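Local atomic coordinates of tripartite terminase subunit 3 (Human herpesvirus 5, PDB entry 3N4P), a protein that probably forms part of the motor that drives viral DNA into empty capsids, here represented by its C-terminal nuclease domain, which binds magnesium and DNA. Residues Ile45-Thr50 with Asp220-Leu225; Tyr169-Gln174 with Gln179-Met184. All blocks are in the same frame, centred on the assembly; numbering follows the deposited sequence.

Contact 1: Ile45-Thr50 with Asp220-Leu225; sequences ILRYST and DPIEYL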
loop_
_atom_site.group_PDB
_atom_site.type_symbol
_atom_site.label_atom_id
_atom_site.label_comp_id
_atom_site.label_asym_id
_atom_site.label_seq_id
_atom_site.Cartn_x
_atom_site.Cartn_y
_atom_site.Cartn_z
ATOM N N ILE B 45 4.065 0.316 4.594
ATOM C CA ILE B 45 3.634 -0.971 4.058
ATOM C C ILE B 45 2.359 -0.905 3.231
ATOM O O ILE B 45 2.021 -1.887 2.532
ATOM C CB ILE B 45 3.539 -2.059 5.138
ATOM C CG1 ILE B 45 2.431 -1.747 6.161
ATOM C CG2 ILE B 45 4.893 -2.301 5.799
ATOM C CD1 ILE B 45 2.399 -2.748 7.375
ATOM N N LEU B 46 1.683 0.243 3.234
ATOM C CA LEU B 46 0.454 0.377 2.437
ATOM C C LEU B 46 0.595 1.534 1.411
ATOM O O LEU B 46 0.352 2.724 1.729
ATOM C CB LEU B 46 -0.847 0.481 3.315
ATOM C CG LEU B 46 -1.394 -0.855 3.844
ATOM C CD1 LEU B 46 -2.425 -0.650 4.998
ATOM C CD2 LEU B 46 -2.074 -1.742 2.724
ATOM N N ARG B 47 1.031 1.201 0.187
ATOM C CA ARG B 47 1.216 2.213 -0.849
ATOM C C ARG B 47 0.258 1.938 -1.998
ATOM O O ARG B 47 0.043 0.782 -2.317
ATOM C CB ARG B 47 2.687 2.191 -1.379
ATOM C CG ARG B 47 3.671 2.190 -0.216
ATOM C CD ARG B 47 5.081 2.203 -0.678
ATOM N NE ARG B 47 5.966 2.017 0.468
ATOM C CZ ARG B 47 7.293 2.149 0.387
ATOM N NH1 ARG B 47 7.851 2.488 -0.773
ATOM N NH2 ARG B 47 8.070 1.942 1.460
ATOM N N TYR B 48 -0.290 2.983 -2.621
ATOM C CA TYR B 48 -1.220 2.885 -3.745
ATOM C C TYR B 48 -0.568 2.485 -5.098
ATOM O O TYR B 48 0.399 3.100 -5.560
ATOM C CB TYR B 48 -1.911 4.249 -3.886
ATOM C CG TYR B 48 -3.098 4.404 -2.993
ATOM C CD1 TYR B 48 -3.095 5.284 -1.920
ATOM C CD2 TYR B 48 -4.240 3.636 -3.207
ATOM C CE1 TYR B 48 -4.268 5.384 -1.026
ATOM C CE2 TYR B 48 -5.388 3.744 -2.367
ATOM C CZ TYR B 48 -5.378 4.626 -1.292
ATOM O OH TYR B 48 -6.474 4.671 -0.456
ATOM N N SER B 49 -1.106 1.479 -5.753
ATOM C CA SER B 49 -0.617 0.952 -7.006
ATOM C C SER B 49 -1.586 1.432 -8.043
ATOM O O SER B 49 -2.428 0.677 -8.543
ATOM C CB SER B 49 -0.705 -0.543 -6.992
ATOM O OG SER B 49 0.518 -1.106 -6.597
ATOM N N THR B 50 -1.489 2.716 -8.313
ATOM C CA THR B 50 -2.218 3.387 -9.344
ATOM C C THR B 50 -2.216 2.647 -10.722
ATOM O O THR B 50 -3.203 2.680 -11.462
ATOM C CB THR B 50 -1.509 4.761 -9.458
ATOM O OG1 THR B 50 -2.324 5.762 -8.830
ATOM C CG2 THR B 50 -1.185 5.082 -10.785
ATOM N N ASP B 220 15.271 3.224 -0.462
ATOM C CA ASP B 220 13.766 3.400 -0.612
ATOM C C ASP B 220 13.362 4.839 -0.235
ATOM O O ASP B 220 13.652 5.241 0.898
ATOM C CB ASP B 220 13.040 2.323 0.243
ATOM C CG ASP B 220 11.489 2.573 0.340
ATOM O OD1 ASP B 220 10.863 3.285 -0.516
ATOM O OD2 ASP B 220 10.905 2.057 1.313
ATOM N N PRO B 221 12.774 5.646 -1.169
ATOM C CA PRO B 221 12.488 7.068 -0.865
ATOM C C PRO B 221 11.559 7.298 0.297
ATOM O O PRO B 221 11.697 8.308 1.035
ATOM C CB PRO B 221 11.815 7.630 -2.130
ATOM C CG PRO B 221 12.325 6.690 -3.327
ATOM C CD PRO B 221 12.661 5.330 -2.624
ATOM N N ILE B 222 10.573 6.408 0.445
ATOM C CA ILE B 222 9.703 6.454 1.584
ATOM C C ILE B 222 10.396 6.157 2.928
ATOM O O ILE B 222 10.078 6.781 3.965
ATOM C CB ILE B 222 8.459 5.564 1.363
ATOM C CG1 ILE B 222 7.598 6.095 0.158
ATOM C CG2 ILE B 222 7.720 5.431 2.669
ATOM C CD1 ILE B 222 7.315 7.598 0.261
ATOM N N GLU B 223 11.345 5.231 2.951
ATOM C CA GLU B 223 12.164 4.989 4.198
ATOM C C GLU B 223 13.043 6.198 4.545
ATOM O O GLU B 223 13.125 6.626 5.707
ATOM C CB GLU B 223 13.011 3.722 4.067
ATOM C CG GLU B 223 14.078 3.484 5.181
ATOM C CD GLU B 223 14.424 1.968 5.429
ATOM O OE1 GLU B 223 14.880 1.254 4.475
ATOM O OE2 GLU B 223 14.278 1.511 6.607
ATOM N N TYR B 224 13.612 6.827 3.519
ATOM C CA TYR B 224 14.334 8.066 3.659
ATOM C C TYR B 224 13.440 9.208 4.198
ATOM O O TYR B 224 13.861 9.958 5.078
ATOM C CB TYR B 224 14.854 8.446 2.276
ATOM C CG TYR B 224 15.732 9.658 2.269
ATOM C CD1 TYR B 224 15.270 10.869 1.761
ATOM C CD2 TYR B 224 17.067 9.599 2.758
ATOM C CE1 TYR B 224 16.090 12.001 1.740
ATOM C CE2 TYR B 224 17.892 10.739 2.755
ATOM C CZ TYR B 224 17.405 11.920 2.230
ATOM O OH TYR B 224 18.229 13.023 2.199
ATOM N N LEU B 225 12.255 9.371 3.610
ATOM C CA LEU B 225 11.291 10.355 4.010
ATOM C C LEU B 225 10.792 10.049 5.472
ATOM O O LEU B 225 10.656 10.961 6.278
ATOM C CB LEU B 225 10.101 10.410 3.019
ATOM C CG LEU B 225 8.955 11.352 3.419
ATOM C CD1 LEU B 225 9.393 12.778 3.240
ATOM C CD2 LEU B 225 7.671 11.151 2.593
#
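Arg47 meets Asp220 end-on, in a bidentate salt bridge that joins the short, weakly bonded strand 46-48 to the N-cap of helix 221-229 in the terminase nuclease domain. The tightly packed part is this fork. NH2 of Arg47 gives a nearly straight bond (174°) to the syn lone pair of Asp220 OD2 at 2.8 Å, while NH1 reaches OD1 at 3.1 Å. Guanidinium and carboxylate lie nearly coplanar, 24° apart, and the Arg47 chain, extended from CG to NE, carries the guanidinium across to the helix end. Ile222 lies over one face, its CB offset toward the rim and 3.6 Å from Arg47 NH2, and itself rests on Leu97, Ala206 and Leu210 of the sheet.

Away from this patch the contact is sparse. Only 130 Å² is buried, the strand and helix backbones stay well apart, and both charged residues remain partly exposed. Arg47 NH2 has a second carboxylate partner in Asp44, and the strand pairs antiparallel with a strand of the second subunit, so the sheet runs on across the interface. Asp220 also caps its helix: Ile222 N donates to OD1 at 3.3 Å, from the carboxylate face opposite to that approached by Arg47 NH1.

Contact 2: Tyr169-Gln174 with Gln179-Met184; sequences YHTPDQ and QPFYLM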
loop_
_atom_site.group_PDB
_atom_site.type_symbol
_atom_site.label_atom_id
_atom_site.label_comp_id
_atom_site.label_asym_id
_atom_site.label_seq_id
_atom_site.Cartn_x
_atom_site.Cartn_y
_atom_site.Cartn_z
ATOM N N TYR B 169 2.665 29.493 -8.516
ATOM C CA TYR B 169 2.076 30.232 -7.392
ATOM C C TYR B 169 2.633 31.622 -7.627
ATOM O O TYR B 169 3.847 31.740 -7.810
ATOM C CB TYR B 169 2.624 29.710 -6.084
ATOM C CG TYR B 169 1.930 30.280 -4.886
ATOM C CD1 TYR B 169 0.980 29.515 -4.186
ATOM C CD2 TYR B 169 2.216 31.563 -4.421
ATOM C CE1 TYR B 169 0.317 30.040 -3.066
ATOM C CE2 TYR B 169 1.539 32.098 -3.284
ATOM C CZ TYR B 169 0.612 31.331 -2.625
ATOM O OH TYR B 169 -0.038 31.837 -1.523
ATOM N N HIS B 170 1.787 32.648 -7.678
ATOM C CA HIS B 170 2.269 34.042 -7.894
ATOM C C HIS B 170 2.027 34.887 -6.675
ATOM O O HIS B 170 0.992 34.760 -6.003
ATOM C CB HIS B 170 1.614 34.695 -9.096
ATOM C CG HIS B 170 2.243 34.310 -10.389
ATOM N ND1 HIS B 170 2.894 35.213 -11.208
ATOM C CD2 HIS B 170 2.329 33.111 -11.008
ATOM C CE1 HIS B 170 3.349 34.586 -12.275
ATOM N NE2 HIS B 170 3.018 33.310 -12.178
ATOM N N THR B 171 2.998 35.738 -6.374
ATOM C CA THR B 171 2.841 36.662 -5.252
ATOM C C THR B 171 3.248 38.072 -5.698
ATOM O O THR B 171 4.166 38.238 -6.490
ATOM C CB THR B 171 3.655 36.232 -4.001
ATOM O OG1 THR B 171 5.018 36.637 -4.156
ATOM C CG2 THR B 171 3.658 34.768 -3.859
ATOM N N PRO B 172 2.553 39.089 -5.185
ATOM C CA PRO B 172 2.903 40.475 -5.498
ATOM C C PRO B 172 4.313 40.829 -5.006
ATOM O O PRO B 172 4.766 40.303 -3.997
ATOM C CB PRO B 172 1.849 41.275 -4.729
ATOM C CG PRO B 172 1.402 40.359 -3.628
ATOM C CD PRO B 172 1.426 39.000 -4.230
ATOM N N ASP B 173 5.018 41.692 -5.725
ATOM C CA ASP B 173 6.323 42.133 -5.238
ATOM C C ASP B 173 6.378 43.646 -4.953
ATOM O O ASP B 173 5.648 44.141 -4.092
ATOM C CB ASP B 173 7.465 41.663 -6.167
ATOM C CG ASP B 173 8.797 42.366 -5.858
ATOM O OD1 ASP B 173 9.267 42.247 -4.690
ATOM O OD2 ASP B 173 9.333 43.070 -6.768
ATOM N N GLN B 174 7.227 44.364 -5.686
ATOM C CA GLN B 174 7.544 45.768 -5.389
ATOM C C GLN B 174 6.501 46.712 -5.949
ATOM O O GLN B 174 5.578 47.126 -5.244
ATOM C CB GLN B 174 8.927 46.138 -5.939
ATOM C CG GLN B 174 9.647 47.184 -5.095
ATOM C CD GLN B 174 10.016 46.657 -3.719
ATOM O OE1 GLN B 174 10.722 45.648 -3.588
ATOM N NE2 GLN B 174 9.530 47.331 -2.680
ATOM N N GLN B 179 5.011 37.865 -9.411
ATOM C CA GLN B 179 6.227 37.157 -9.777
ATOM C C GLN B 179 6.006 35.709 -9.375
ATOM O O GLN B 179 5.364 35.451 -8.363
ATOM C CB GLN B 179 7.450 37.719 -9.045
ATOM C CG GLN B 179 7.717 39.204 -9.286
ATOM C CD GLN B 179 8.566 39.477 -10.513
ATOM O OE1 GLN B 179 8.899 40.620 -10.780
ATOM N NE2 GLN B 179 8.917 38.441 -11.265
ATOM N N PRO B 180 6.528 34.766 -10.177
ATOM C CA PRO B 180 6.322 33.303 -10.008
ATOM C C PRO B 180 7.075 32.720 -8.836
ATOM O O PRO B 180 7.818 31.758 -9.026
ATOM C CB PRO B 180 6.905 32.717 -11.294
ATOM C CG PRO B 180 7.943 33.727 -11.729
ATOM C CD PRO B 180 7.400 35.077 -11.332
ATOM N N PHE B 181 6.885 33.283 -7.639
ATOM C CA PHE B 181 7.452 32.710 -6.434
ATOM C C PHE B 181 6.459 32.637 -5.287
ATOM O O PHE B 181 5.350 33.160 -5.393
ATOM C CB PHE B 181 8.861 33.240 -6.057
ATOM C CG PHE B 181 8.900 34.650 -5.490
ATOM C CD1 PHE B 181 9.110 35.735 -6.316
ATOM C CD2 PHE B 181 8.797 34.872 -4.120
ATOM C CE1 PHE B 181 9.192 37.043 -5.813
ATOM C CE2 PHE B 181 8.868 36.168 -3.595
ATOM C CZ PHE B 181 9.052 37.263 -4.440
ATOM N N TYR B 182 6.822 31.827 -4.290
ATOM C CA TYR B 182 6.054 31.643 -3.062
ATOM C C TYR B 182 6.971 31.982 -1.908
ATOM O O TYR B 182 8.174 31.704 -1.939
ATOM C CB TYR B 182 5.546 30.200 -2.935
ATOM C CG TYR B 182 4.977 29.866 -1.542
ATOM C CD1 TYR B 182 5.754 29.204 -0.597
ATOM C CD2 TYR B 182 3.702 30.266 -1.182
ATOM C CE1 TYR B 182 5.263 28.932 0.693
ATOM C CE2 TYR B 182 3.208 30.014 0.118
ATOM C CZ TYR B 182 3.990 29.342 1.022
ATOM O OH TYR B 182 3.513 29.094 2.234
ATOM N N LEU B 183 6.384 32.599 -0.900
ATOM C CA LEU B 183 7.093 33.059 0.271
ATOM C C LEU B 183 6.588 32.319 1.512
ATOM O O LEU B 183 5.384 32.288 1.784
ATOM C CB LEU B 183 6.856 34.555 0.432
ATOM C CG LEU B 183 8.050 35.462 0.134
ATOM C CD1 LEU B 183 7.603 36.892 -0.254
ATOM C CD2 LEU B 183 9.007 35.482 1.346
ATOM N N MET B 184 7.507 31.698 2.243
ATOM C CA MET B 184 7.154 31.056 3.483
ATOM C C MET B 184 7.033 32.167 4.480
ATOM O O MET B 184 7.742 33.182 4.382
ATOM C CB MET B 184 8.235 30.094 3.919
ATOM C CG MET B 184 7.739 29.113 4.930
ATOM S SD MET B 184 8.065 27.506 4.214
ATOM C CE MET B 184 9.610 27.061 5.028
#
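Thr171 and Gln179 form an antiparallel hydrogen-bonded pair, the beta bridge joining strand 165-172 to the short strand 178-179, near the predicted nuclease site. Two backbone bonds make it: Thr171 N to Gln179 O and Gln179 N to Thr171 O, each 3.1 Å. Gln179 O also accepts from Phe181 N at 2.7 Å, closing an inverse gamma turn centred on Pro180. One carbonyl thus serves both the bridge and the turn, and the chain leaves the strand at the turn, just after the Thr171-Gln179 pair. His170 CA adds a C-H...O contact to the same oxygen.

The aromatic contacts lie beyond the bridge. Tyr182 directs its edge at the face of Tyr169 in a T-shaped pair, planes at 82° and centroids 4.9 Å apart, with CD2 over the centre of the Tyr169 ring. Tyr182 CG stands anti to the backbone N (chi1 168°), which carries the ring edge to that face. Phe276 adds another edge-to-face partner for Tyr169, and Leu267 touches both tyrosines. Asp187 takes the Tyr182 hydroxyl in a hydrogen bond; the Tyr182 side chain lies about 4 Å from that of Glu139, a magnesium ligand in this structure and a predicted nuclease residue.

CH-pi and mixed contacts complete the interface. Pro180 sets its CA over the centre of the His170 ring, 3.9 Å from the centroid and 7° off the normal, while its own ring leans on Val148 and Ala151 of helix 144-161. Burial here leaves His170 ND1 and Thr171 OG1 without a polar partner in the model. Thr171 OG1 lies over one face of Phe181, toward the rim, 3.9 Å from CE2.

Overall arrangement
The two contacts illustrate how chemistry follows place in a fold. Contact 1, only partly buried beside the dimer interface, joins elements far apart in sequence through one charged pair; a magnesium ion lies about 5 Å from the Asp220 side chain, away from the annotated sites. Contact 2 is buried, links segments separated by four residues, covers more than three times the area, and relies on backbone pairing and aromatic packing near Glu139, a magnesium ligand. It is nested within the chain loop closed by contact 1, yet their centres stand 32 Å apart on opposite sides of the chain's centre. Helix 256-267 touches segment 220-225 through Tyr224 and Leu225, and contact 2 through Tyr169 and Tyr182.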